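Local coordinates for NS3-like protein (Alongshan virus, PDB 6M40), which probably hydrolyses ATP and other ribonucleoside triphosphates to drive RNA unwinding, as the helicase part of a viral NS3-like protein, at residues A[166-170]-A[300-305]; A[193-199]-A[262-268]; A[251-255]-A[291-295]. All blocks are in the same frame, centred on the assembly; numbering follows the deposited sequence.

Interaction 1. Residues A[166-170]-A[300-305]; sequences SNYPI and IGRRRE
Tyr168 and Asn167 grip the backbone of Gly301 and Arg302 with one hydrogen bond each. Tyr168 N donates to Gly301 O at 2.9 Å, nearly straight at 169°, and Asn167 ND2 reaches Arg302 O at 3.1 Å. The second bond uses a lone pair in the carbonyl plane of Arg302, and the acceptor lies only 6° out of the Asn167 amide plane, so both flat groups suit the bond. Within its own segment, Ser166 OG donates to Tyr168 O at 2.7 Å, bracing the bend that presents these donors. With CG beside the backbone N (chi1 -64°), the Tyr168 ring lies alongside the 302-304 backbone. Arg304 CA sits 3.9 Å above one ring face, offset toward the rim, while Arg302 O meets the edge, 3.3 Å from CE1. Further out, the Pro169 ring packs through CG against the Glu305 carboxylate. At the inner end, Ile170 and Ile300 meet at about a right angle by CG2 and CD1, and the CD1 of Ile170 also covers Gly301 CA, 3.7 Å away. The Arg304 guanidinium turns elsewhere, to salt bridges with Asp263 and Asp261. Arg302 closes the QRRGRIGR sequence of helicase motif VI. The contact joins the loop leading into strand 170-175 to the loop between helix 290-297 and strand 306-311, just ahead of where these two strands pair in parallel, and both isoleucines rest on Tyr308 of strand 306-311.

Interaction 2. Residues A[193-199]-A[262-268]; sequences ARVAVFV and LDAVFDT
Ala196 and Phe266 mark the tight middle of two neighbouring parallel strands, 194-198 and 264-267, whose axes come within 4.8 Å at an angle of 18°. Ala196 N bonds to Ala264 O at 3.2 Å, Phe266 N to Ala196 O at 2.8 Å, and Phe198 N to Phe266 O at 3.0 Å; Thr268 N continues the alternation to Phe198 O. On one face, Val195 CG2 touches Ala264 CB and meets the Phe266 ring at its edge, 3.8 Å from CE1, under Tyr186 and Val183 of helix 179-189. On the other, Leu262 CD2 packs on Ala196 CB, and Phe198 CD2 faces Val265 CG1, whose anti placement to the backbone N (chi1 159°) carries it toward the ring.

The start of the pair is partly exposed and looser: although Asp263 N bonds firmly to Arg194 O, the bonds from Ala264 N to Arg194 O and from Arg194 N to Asp263 OD2 are weak, both at 3.4 Å. Arg194 pairs with Asp261, while Asp263 OD1 turns to Arg304. Strand 246-250 flanks 194-198 on its other edge. Such a parallel core backed by helices is typical of a RecA-like helicase domain, here the second one, with 194-198 running into the FVPG sequence of motif IV.

Interaction 3. Residues A[251-255]-A[291-295]; sequences TSISE and AQTCQ
Gln292 and Gln295 of helix 290-297 meet Ser252 and Glu255, bringing together two helicase motifs. The TSISE residues 251-255 belong to motif V of NS3-type superfamily 2 helicases, and motif VI (QRRGRIGR) starts at Gln295. Earliest in the helix segment, Ala291 stands at the margin of the contact; its carbonyl oxygen is used within the helix by Gln295 N.

Gln292 makes the main polar link. Its CG is anti to the backbone N (chi1 -179°), but the chain bends at chi2, swinging the amide across to the loop. There Ser252 OG donates to Gln292 OE1 at 2.6 Å, tilted out of the carbonyl plane. The Glu255 carboxylate lies beside the same amide oxygen, the two flat groups turned 41° apart, with Gln292 OE1 3.4 Å from Glu255 CD.

One residue on, Thr293 faces away from the loop and packs on Asp267 and Cys269 of strand 264-276, tying the helix to the sheet.

Gln295, almost one turn after Gln292, completes the contact. Its CB packs against the carboxylate, 3.4 Å from Glu255 OE2, and the two side chains cross at about a right angle. Gln295 also touches Glu117 of the DETH sequence (motif II) in the first RecA-like domain, which places the contact beside the cleft between the domains. Residues 256-260 are not modelled, so Glu255 is the last residue before that gap. Its carbonyl oxygen receives a weak hydrogen bond from Gln295 NE2, with NE2 and Glu255 O 3.3 Å apart and an angle at the hydrogen of only 124°.

In the fold
All three contacts lie in the second RecA-like domain, built round the mixed sheet that includes strands 194-198 and 264-276. Interaction 1 has the outermost segments in sequence and encloses the other two, whereas interactions 2 and 3 interleave along the chain. The centres of interactions 1 and 2 lie about 13 Å apart. Those of interactions 2 and 3 are about 12 Å apart, and those of interactions 1 and 3 about 16 Å. Interaction 2 touches both others: Ile300 packs on Leu262 beside the Arg304 bridge, while Phe198 meets the 251-255 loop. Elements carrying motifs IV, V and VI meet around this sheet, from the surface loops of interaction 1 to the interdomain side at interaction 3.

Interaction 1. Residues A[166-170]-A[300-305]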
ATOM      1  N   SER A 166      -7.808  18.429   1.703  1.00 93.79           N
ATOM      2  CA  SER A 166      -8.159  17.697   2.911  1.00 92.61           C
ATOM      3  C   SER A 166      -9.457  18.262   3.475  1.00 91.64           C
ATOM      4  O   SER A 166     -10.003  19.246   2.968  1.00 95.30           O
ATOM      5  CB  SER A 166      -7.024  17.761   3.942  1.00 87.55           C
ATOM      6  OG  SER A 166      -6.328  18.989   3.841  1.00 84.99           O
ATOM      7  N   ASN A 167      -9.955  17.624   4.539  1.00 89.19           N
ATOM      8  CA  ASN A 167     -11.124  18.151   5.236  1.00 89.59           C
ATOM      9  C   ASN A 167     -10.833  19.524   5.826  1.00 86.59           C
ATOM     10  O   ASN A 167     -11.569  20.487   5.584  1.00 90.35           O
ATOM     11  CB  ASN A 167     -11.563  17.186   6.336  1.00 87.66           C
ATOM     12  CG  ASN A 167     -12.196  15.934   5.786  1.00 90.05           C
ATOM     13  OD1 ASN A 167     -12.625  15.896   4.634  1.00 92.10           O
ATOM     14  ND2 ASN A 167     -12.268  14.899   6.609  1.00 89.26           N
ATOM     15  N   TYR A 168      -9.773  19.625   6.619  1.00 82.74           N
ATOM     16  CA  TYR A 168      -9.307  20.873   7.195  1.00 85.48           C
ATOM     17  C   TYR A 168      -8.111  21.394   6.413  1.00 87.00           C
ATOM     18  O   TYR A 168      -7.407  20.628   5.752  1.00 85.03           O
ATOM     19  CB  TYR A 168      -8.916  20.672   8.664  1.00 83.55           C
ATOM     20  CG  TYR A 168     -10.070  20.288   9.560  1.00 81.82           C
ATOM     21  CD1 TYR A 168     -10.514  18.974   9.624  1.00 81.17           C
ATOM     22  CD2 TYR A 168     -10.716  21.238  10.347  1.00 82.58           C
ATOM     23  CE1 TYR A 168     -11.569  18.616  10.437  1.00 83.93           C
ATOM     24  CE2 TYR A 168     -11.776  20.886  11.167  1.00 81.50           C
ATOM     25  CZ  TYR A 168     -12.195  19.572  11.207  1.00 82.10           C
ATOM     26  OH  TYR A 168     -13.246  19.200  12.013  1.00 77.55           O
ATOM     27  N   PRO A 169      -7.843  22.698   6.463  1.00 91.37           N
ATOM     28  CA  PRO A 169      -6.649  23.216   5.790  1.00 91.23           C
ATOM     29  C   PRO A 169      -5.387  22.570   6.342  1.00 83.70           C
ATOM     30  O   PRO A 169      -5.342  22.090   7.476  1.00 80.63           O
ATOM     31  CB  PRO A 169      -6.692  24.722   6.086  1.00 89.30           C
ATOM     32  CG  PRO A 169      -7.532  24.844   7.321  1.00 91.66           C
ATOM     33  CD  PRO A 169      -8.564  23.754   7.199  1.00 86.30           C
ATOM     34  N   ILE A 170      -4.352  22.552   5.506  1.00 82.54           N
ATOM     35  CA  ILE A 170      -3.023  22.090   5.887  1.00 78.75           C
ATOM     36  C   ILE A 170      -2.026  23.154   5.462  1.00 79.72           C
ATOM     37  O   ILE A 170      -2.136  23.717   4.367  1.00 86.62           O
ATOM     38  CB  ILE A 170      -2.676  20.734   5.236  1.00 80.77           C
ATOM     39  CG1 ILE A 170      -3.687  19.665   5.652  1.00 78.96           C
ATOM     40  CG2 ILE A 170      -1.263  20.309   5.620  1.00 77.63           C
ATOM     41  CD1 ILE A 170      -3.525  18.352   4.920  1.00 77.09           C
ATOM     42  N   ILE A 300      -2.882  14.386   8.259  1.00 70.85           N
ATOM     43  CA  ILE A 300      -3.021  15.418   9.280  1.00 72.47           C
ATOM     44  C   ILE A 300      -4.276  16.256   9.083  1.00 80.84           C
ATOM     45  O   ILE A 300      -4.792  16.820  10.049  1.00 81.91           O
ATOM     46  CB  ILE A 300      -1.788  16.355   9.342  1.00 75.83           C
ATOM     47  CG1 ILE A 300      -0.837  16.136   8.161  1.00 71.82           C
ATOM     48  CG2 ILE A 300      -1.064  16.209  10.655  1.00 77.08           C
ATOM     49  CD1 ILE A 300      -0.797  17.301   7.200  1.00 72.99           C
ATOM     50  N   GLY A 301      -4.737  16.414   7.847  1.00 79.77           N
ATOM     51  CA  GLY A 301      -5.836  17.328   7.632  1.00 79.41           C
ATOM     52  C   GLY A 301      -7.206  16.742   7.848  1.00 75.88           C
ATOM     53  O   GLY A 301      -8.186  17.409   7.514  1.00 76.66           O
ATOM     54  N   ARG A 302      -7.318  15.534   8.406  1.00 76.53           N
ATOM     55  CA  ARG A 302      -8.597  14.831   8.371  1.00 83.53           C
ATOM     56  C   ARG A 302      -9.547  15.335   9.450  1.00 86.16           C
ATOM     57  O   ARG A 302     -10.707  15.651   9.165  1.00 85.99           O
ATOM     58  CB  ARG A 302      -8.387  13.326   8.533  1.00 86.80           C
ATOM     59  CG  ARG A 302      -7.059  12.786   8.024  1.00 88.23           C
ATOM     60  CD  ARG A 302      -6.913  11.313   8.387  1.00 91.34           C
ATOM     61  NE  ARG A 302      -7.553  10.387   7.454  1.00100.61           N
ATOM     62  CZ  ARG A 302      -7.026  10.022   6.287  1.00 95.42           C
ATOM     63  NH1 ARG A 302      -5.873  10.544   5.885  1.00 89.12           N
ATOM     64  NH2 ARG A 302      -7.659   9.147   5.514  1.00104.23           N
ATOM     65  N   ARG A 303      -9.080  15.400  10.698  1.00 87.02           N
ATOM     66  CA  ARG A 303      -9.926  15.758  11.827  1.00 89.55           C
ATOM     67  C   ARG A 303      -9.553  17.091  12.456  1.00 87.82           C
ATOM     68  O   ARG A 303     -10.198  17.509  13.425  1.00 88.83           O
ATOM     69  CB  ARG A 303      -9.861  14.672  12.908  1.00101.88           C
ATOM     70  CG  ARG A 303     -10.255  13.282  12.445  1.00114.61           C
ATOM     71  CD  ARG A 303     -10.579  12.411  13.649  1.00132.71           C
ATOM     72  NE  ARG A 303      -9.941  11.100  13.588  1.00143.77           N
ATOM     73  CZ  ARG A 303      -9.751  10.312  14.642  1.00147.50           C
ATOM     74  NH1 ARG A 303     -10.144  10.704  15.846  1.00156.08           N
ATOM     75  NH2 ARG A 303      -9.161   9.135  14.492  1.00148.35           N
ATOM     76  N   ARG A 304      -8.540  17.770  11.934  1.00 84.56           N
ATOM     77  CA  ARG A 304      -7.965  18.916  12.617  1.00 82.49           C
ATOM     78  C   ARG A 304      -7.057  19.647  11.650  1.00 82.57           C
ATOM     79  O   ARG A 304      -6.417  19.023  10.797  1.00 82.84           O
ATOM     80  CB  ARG A 304      -7.154  18.478  13.838  1.00 83.62           C
ATOM     81  CG  ARG A 304      -7.694  18.912  15.159  1.00 87.19           C
ATOM     82  CD  ARG A 304      -6.565  18.969  16.163  1.00 94.02           C
ATOM     83  NE  ARG A 304      -5.876  17.692  16.334  1.00101.05           N
ATOM     84  CZ  ARG A 304      -6.400  16.638  16.951  1.00110.44           C
ATOM     85  NH1 ARG A 304      -7.636  16.696  17.427  1.00112.38           N
ATOM     86  NH2 ARG A 304      -5.696  15.522  17.081  1.00113.54           N
ATOM     87  N   GLU A 305      -6.985  20.964  11.805  1.00 87.61           N
ATOM     88  CA  GLU A 305      -5.896  21.700  11.183  1.00 90.21           C
ATOM     89  C   GLU A 305      -4.590  20.955  11.430  1.00 84.02           C
ATOM     90  O   GLU A 305      -4.405  20.299  12.463  1.00 80.79           O
ATOM     91  CB  GLU A 305      -5.818  23.123  11.735  1.00 94.57           C
ATOM     92  CG  GLU A 305      -7.126  23.893  11.620  1.00106.56           C
ATOM     93  CD  GLU A 305      -7.066  25.057  10.645  1.00112.77           C
ATOM     94  OE1 GLU A 305      -5.972  25.378  10.138  1.00116.73           O
ATOM     95  OE2 GLU A 305      -8.129  25.652  10.374  1.00124.72           O
TER

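Interaction 2. Residues A[193-199]-A[262-268]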
ATOM      1  N   ALA A 193       2.245  18.816  21.059  1.00 83.77           N
ATOM      2  CA  ALA A 193       1.199  18.361  20.156  1.00 84.55           C
ATOM      3  C   ALA A 193       1.382  16.867  19.919  1.00 80.52           C
ATOM      4  O   ALA A 193       2.343  16.247  20.393  1.00 80.46           O
ATOM      5  CB  ALA A 193       1.227  19.134  18.830  1.00 83.04           C
ATOM      6  N   ARG A 194       0.435  16.284  19.195  1.00 85.60           N
ATOM      7  CA  ARG A 194       0.603  14.956  18.627  1.00 82.00           C
ATOM      8  C   ARG A 194       1.297  15.104  17.277  1.00 81.68           C
ATOM      9  O   ARG A 194       0.773  15.771  16.379  1.00 80.28           O
ATOM     10  CB  ARG A 194      -0.746  14.267  18.465  1.00 91.88           C
ATOM     11  CG  ARG A 194      -1.311  13.583  19.707  1.00 98.43           C
ATOM     12  CD  ARG A 194      -2.457  12.686  19.256  1.00113.47           C
ATOM     13  NE  ARG A 194      -2.976  11.786  20.277  1.00119.79           N
ATOM     14  CZ  ARG A 194      -4.061  11.033  20.110  1.00126.38           C
ATOM     15  NH1 ARG A 194      -4.733  11.086  18.969  1.00132.38           N
ATOM     16  NH2 ARG A 194      -4.475  10.232  21.081  1.00129.22           N
ATOM     17  N   VAL A 195       2.473  14.495  17.136  1.00 80.09           N
ATOM     18  CA  VAL A 195       3.302  14.667  15.951  1.00 80.51           C
ATOM     19  C   VAL A 195       3.740  13.297  15.437  1.00 75.69           C
ATOM     20  O   VAL A 195       3.753  12.306  16.170  1.00 75.24           O
ATOM     21  CB  VAL A 195       4.521  15.581  16.249  1.00 76.28           C
ATOM     22  CG1 VAL A 195       5.828  14.905  15.859  1.00 74.98           C
ATOM     23  CG2 VAL A 195       4.365  16.907  15.540  1.00 76.50           C
ATOM     24  N   ALA A 196       4.108  13.249  14.153  1.00 73.42           N
ATOM     25  CA  ALA A 196       4.573  12.016  13.528  1.00 72.46           C
ATOM     26  C   ALA A 196       5.664  12.287  12.501  1.00 67.89           C
ATOM     27  O   ALA A 196       5.585  13.246  11.724  1.00 67.10           O
ATOM     28  CB  ALA A 196       3.431  11.264  12.837  1.00 75.37           C
ATOM     29  N   VAL A 197       6.658  11.404  12.469  1.00 68.45           N
ATOM     30  CA  VAL A 197       7.789  11.504  11.555  1.00 68.43           C
ATOM     31  C   VAL A 197       7.800  10.279  10.650  1.00 69.82           C
ATOM     32  O   VAL A 197       7.817   9.141  11.136  1.00 70.78           O
ATOM     33  CB  VAL A 197       9.123  11.619  12.316  1.00 66.53           C
ATOM     34  CG1 VAL A 197      10.226  12.092  11.375  1.00 60.05           C
ATOM     35  CG2 VAL A 197       8.973  12.553  13.497  1.00 75.76           C
ATOM     36  N   PHE A 198       7.813  10.509   9.340  1.00 69.13           N
ATOM     37  CA  PHE A 198       7.857   9.435   8.351  1.00 72.95           C
ATOM     38  C   PHE A 198       9.299   9.246   7.895  1.00 69.04           C
ATOM     39  O   PHE A 198       9.858  10.096   7.193  1.00 64.16           O
ATOM     40  CB  PHE A 198       6.925   9.743   7.184  1.00 71.91           C
ATOM     41  CG  PHE A 198       5.516   9.266   7.405  1.00 70.65           C
ATOM     42  CD1 PHE A 198       5.223   7.911   7.354  1.00 73.43           C
ATOM     43  CD2 PHE A 198       4.485  10.160   7.663  1.00 70.86           C
ATOM     44  CE1 PHE A 198       3.933   7.455   7.558  1.00 78.75           C
ATOM     45  CE2 PHE A 198       3.195   9.703   7.865  1.00 75.98           C
ATOM     46  CZ  PHE A 198       2.924   8.354   7.811  1.00 80.41           C
ATOM     47  N   VAL A 199       9.878   8.114   8.285  1.00 75.50           N
ATOM     48  CA  VAL A 199      11.300   7.817   8.132  1.00 76.05           C
ATOM     49  C   VAL A 199      11.470   6.643   7.170  1.00 75.21           C
ATOM     50  O   VAL A 199      10.657   5.710   7.194  1.00 80.99           O
ATOM     51  CB  VAL A 199      11.922   7.530   9.510  1.00 76.47           C
ATOM     52  CG1 VAL A 199      13.136   6.626   9.389  1.00 77.29           C
ATOM     53  CG2 VAL A 199      12.275   8.836  10.205  1.00 72.06           C
ATOM     54  N   LEU A 262      -3.541  13.292  14.689  1.00112.85           N
ATOM     55  CA  LEU A 262      -2.471  14.140  15.207  1.00103.95           C
ATOM     56  C   LEU A 262      -2.500  15.514  14.544  1.00 94.05           C
ATOM     57  O   LEU A 262      -3.310  15.786  13.652  1.00 91.66           O
ATOM     58  CB  LEU A 262      -1.115  13.475  14.991  1.00 99.18           C
ATOM     59  CG  LEU A 262      -1.000  12.713  13.671  1.00100.48           C
ATOM     60  CD1 LEU A 262      -1.444  13.553  12.478  1.00 96.75           C
ATOM     61  CD2 LEU A 262       0.427  12.229  13.460  1.00 91.02           C
ATOM     62  N   ASP A 263      -1.573  16.377  14.979  1.00 86.06           N
ATOM     63  CA  ASP A 263      -1.578  17.786  14.622  1.00 84.33           C
ATOM     64  C   ASP A 263      -0.514  18.186  13.601  1.00 80.67           C
ATOM     65  O   ASP A 263      -0.646  19.253  12.995  1.00 80.99           O
ATOM     66  CB  ASP A 263      -1.395  18.658  15.884  1.00 84.66           C
ATOM     67  CG  ASP A 263      -2.434  18.378  16.969  1.00 85.65           C
ATOM     68  OD1 ASP A 263      -3.639  18.268  16.656  1.00 88.92           O
ATOM     69  OD2 ASP A 263      -2.044  18.285  18.153  1.00 78.18           O
ATOM     70  N   ALA A 264       0.532  17.382  13.395  1.00 83.35           N
ATOM     71  CA  ALA A 264       1.557  17.729  12.412  1.00 76.06           C
ATOM     72  C   ALA A 264       2.285  16.480  11.930  1.00 72.52           C
ATOM     73  O   ALA A 264       2.292  15.444  12.597  1.00 74.34           O
ATOM     74  CB  ALA A 264       2.570  18.732  12.983  1.00 73.06           C
ATOM     75  N   VAL A 265       2.940  16.617  10.775  1.00 72.82           N
ATOM     76  CA  VAL A 265       3.664  15.529  10.118  1.00 69.58           C
ATOM     77  C   VAL A 265       4.998  16.058   9.604  1.00 67.09           C
ATOM     78  O   VAL A 265       5.039  17.084   8.919  1.00 69.91           O
ATOM     79  CB  VAL A 265       2.850  14.932   8.951  1.00 69.19           C
ATOM     80  CG1 VAL A 265       3.761  14.203   7.973  1.00 71.19           C
ATOM     81  CG2 VAL A 265       1.761  14.006   9.461  1.00 70.98           C
ATOM     82  N   PHE A 266       6.084  15.352   9.912  1.00 67.47           N
ATOM     83  CA  PHE A 266       7.410  15.680   9.395  1.00 71.31           C
ATOM     84  C   PHE A 266       7.840  14.604   8.405  1.00 69.90           C
ATOM     85  O   PHE A 266       7.918  13.423   8.761  1.00 71.48           O
ATOM     86  CB  PHE A 266       8.422  15.809  10.532  1.00 75.77           C
ATOM     87  CG  PHE A 266       8.204  17.017  11.381  1.00 73.90           C
ATOM     88  CD1 PHE A 266       7.284  16.995  12.412  1.00 76.24           C
ATOM     89  CD2 PHE A 266       8.900  18.188  11.132  1.00 74.26           C
ATOM     90  CE1 PHE A 266       7.070  18.113  13.192  1.00 73.55           C
ATOM     91  CE2 PHE A 266       8.692  19.306  11.908  1.00 82.15           C
ATOM     92  CZ  PHE A 266       7.774  19.268  12.939  1.00 78.62           C
ATOM     93  N   ASP A 267       8.114  15.009   7.167  1.00 70.74           N
ATOM     94  CA  ASP A 267       8.371  14.081   6.072  1.00 65.98           C
ATOM     95  C   ASP A 267       9.852  14.106   5.720  1.00 64.82           C
ATOM     96  O   ASP A 267      10.376  15.129   5.273  1.00 68.08           O
ATOM     97  CB  ASP A 267       7.522  14.429   4.850  1.00 66.55           C
ATOM     98  CG  ASP A 267       7.219  13.217   3.971  1.00 74.11           C
ATOM     99  OD1 ASP A 267       7.986  12.226   3.988  1.00 69.76           O
ATOM    100  OD2 ASP A 267       6.197  13.257   3.249  1.00 78.22           O
ATOM    101  N   THR A 268      10.523  12.977   5.938  1.00 67.96           N
ATOM    102  CA  THR A 268      11.829  12.764   5.324  1.00 63.81           C
ATOM    103  C   THR A 268      11.749  12.913   3.814  1.00 61.68           C
ATOM    104  O   THR A 268      12.682  13.411   3.176  1.00 59.95           O
ATOM    105  CB  THR A 268      12.344  11.367   5.652  1.00 65.49           C
ATOM    106  OG1 THR A 268      12.106  11.061   7.028  1.00 74.80           O
ATOM    107  CG2 THR A 268      13.827  11.260   5.357  1.00 71.15           C
TER

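Interaction 3. Residues A[251-255]-A[291-295]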
ATOM      1  N   THR A 251       7.792   4.027   9.865  1.00100.66           N
ATOM      2  CA  THR A 251       8.037   3.640   8.479  1.00 96.90           C
ATOM      3  C   THR A 251       6.712   3.773   7.754  1.00 95.57           C
ATOM      4  O   THR A 251       5.796   4.403   8.283  1.00 97.78           O
ATOM      5  CB  THR A 251       8.596   2.228   8.399  1.00100.56           C
ATOM      6  OG1 THR A 251       7.564   1.273   8.674  1.00111.37           O
ATOM      7  CG2 THR A 251       9.716   2.060   9.431  1.00 97.29           C
ATOM      8  N   SER A 252       6.585   3.205   6.559  1.00 96.69           N
ATOM      9  CA  SER A 252       5.387   3.494   5.790  1.00 96.63           C
ATOM     10  C   SER A 252       4.187   2.632   6.178  1.00103.48           C
ATOM     11  O   SER A 252       3.146   2.743   5.529  1.00103.16           O
ATOM     12  CB  SER A 252       5.666   3.339   4.298  1.00 98.65           C
ATOM     13  OG  SER A 252       4.746   4.102   3.541  1.00100.43           O
ATOM     14  N   ILE A 253       4.278   1.780   7.203  1.00105.37           N
ATOM     15  CA  ILE A 253       3.092   1.017   7.593  1.00109.74           C
ATOM     16  C   ILE A 253       1.982   1.971   7.999  1.00110.71           C
ATOM     17  O   ILE A 253       0.818   1.789   7.628  1.00113.89           O
ATOM     18  CB  ILE A 253       3.371   0.008   8.733  1.00131.08           C
ATOM     19  CG1 ILE A 253       4.796   0.091   9.293  1.00136.37           C
ATOM     20  CG2 ILE A 253       2.997  -1.407   8.303  1.00144.64           C
ATOM     21  CD1 ILE A 253       4.818   0.565  10.723  1.00142.65           C
ATOM     22  N   SER A 254       2.325   3.002   8.779  1.00110.60           N
ATOM     23  CA  SER A 254       1.342   3.976   9.236  1.00105.61           C
ATOM     24  C   SER A 254       0.659   4.684   8.079  1.00102.16           C
ATOM     25  O   SER A 254      -0.414   5.267   8.265  1.00 97.81           O
ATOM     26  CB  SER A 254       2.019   5.011  10.132  1.00 99.38           C
ATOM     27  OG  SER A 254       2.901   4.402  11.058  1.00102.32           O
ATOM     28  N   GLU A 255       1.262   4.650   6.901  1.00109.33           N
ATOM     29  CA  GLU A 255       0.761   5.353   5.735  1.00102.91           C
ATOM     30  C   GLU A 255      -0.679   4.984   5.383  1.00100.56           C
ATOM     31  O   GLU A 255      -1.489   5.856   5.065  1.00 88.57           O
ATOM     32  CB  GLU A 255       1.668   5.083   4.533  1.00 30.00           C
ATOM     33  CG  GLU A 255       1.269   5.834   3.272  1.00 30.00           C
ATOM     34  CD  GLU A 255       1.436   4.996   2.019  1.00 30.00           C
ATOM     35  OE1 GLU A 255       1.826   3.816   2.140  1.00 30.00           O
ATOM     36  OE2 GLU A 255       1.178   5.518   0.914  1.00 30.00           O
ATOM     37  N   ALA A 291       2.830   9.850  -4.979  1.00 66.11           N
ATOM     38  CA  ALA A 291       1.693   9.227  -4.314  1.00 64.30           C
ATOM     39  C   ALA A 291       2.019   8.874  -2.869  1.00 65.96           C
ATOM     40  O   ALA A 291       1.134   8.895  -2.006  1.00 63.24           O
ATOM     41  CB  ALA A 291       1.265   7.981  -5.086  1.00 69.46           C
ATOM     42  N   GLN A 292       3.279   8.545  -2.589  1.00 70.67           N
ATOM     43  CA  GLN A 292       3.690   8.243  -1.221  1.00 71.60           C
ATOM     44  C   GLN A 292       3.555   9.468  -0.324  1.00 69.55           C
ATOM     45  O   GLN A 292       2.902   9.417   0.724  1.00 70.42           O
ATOM     46  CB  GLN A 292       5.132   7.741  -1.226  1.00 74.76           C
ATOM     47  CG  GLN A 292       5.684   7.356   0.133  1.00 81.01           C
ATOM     48  CD  GLN A 292       5.138   6.050   0.627  1.00 82.06           C
ATOM     49  OE1 GLN A 292       4.640   5.960   1.749  1.00 83.00           O
ATOM     50  NE2 GLN A 292       5.217   5.017  -0.209  1.00 91.54           N
ATOM     51  N   THR A 293       4.166  10.585  -0.725  1.00 71.55           N
ATOM     52  CA  THR A 293       4.089  11.805   0.073  1.00 69.37           C
ATOM     53  C   THR A 293       2.671  12.346   0.138  1.00 69.00           C
ATOM     54  O   THR A 293       2.271  12.924   1.158  1.00 71.44           O
ATOM     55  CB  THR A 293       5.008  12.874  -0.508  1.00 67.51           C
ATOM     56  OG1 THR A 293       4.662  13.109  -1.879  1.00 68.82           O
ATOM     57  CG2 THR A 293       6.463  12.446  -0.418  1.00 68.96           C
ATOM     58  N   CYS A 294       1.898  12.168  -0.931  1.00 64.98           N
ATOM     59  CA  CYS A 294       0.507  12.596  -0.903  1.00 66.50           C
ATOM     60  C   CYS A 294      -0.273  11.892   0.203  1.00 68.87           C
ATOM     61  O   CYS A 294      -1.200  12.470   0.770  1.00 70.06           O
ATOM     62  CB  CYS A 294      -0.146  12.327  -2.254  1.00 65.71           C
ATOM     63  SG  CYS A 294      -1.897  12.698  -2.260  1.00 71.98           S
ATOM     64  N   GLN A 295       0.070  10.645   0.508  1.00 72.45           N
ATOM     65  CA  GLN A 295      -0.580   9.909   1.584  1.00 74.55           C
ATOM     66  C   GLN A 295       0.036  10.194   2.945  1.00 75.53           C
ATOM     67  O   GLN A 295      -0.689  10.256   3.946  1.00 72.72           O
ATOM     68  CB  GLN A 295      -0.524   8.406   1.305  1.00 78.59           C
ATOM     69  CG  GLN A 295      -1.649   7.894   0.396  1.00 85.63           C
ATOM     70  CD  GLN A 295      -2.955   7.688   1.147  1.00 91.99           C
ATOM     71  OE1 GLN A 295      -4.004   8.172   0.732  1.00 89.01           O
ATOM     72  NE2 GLN A 295      -2.898   6.949   2.250  1.00101.70           N
TER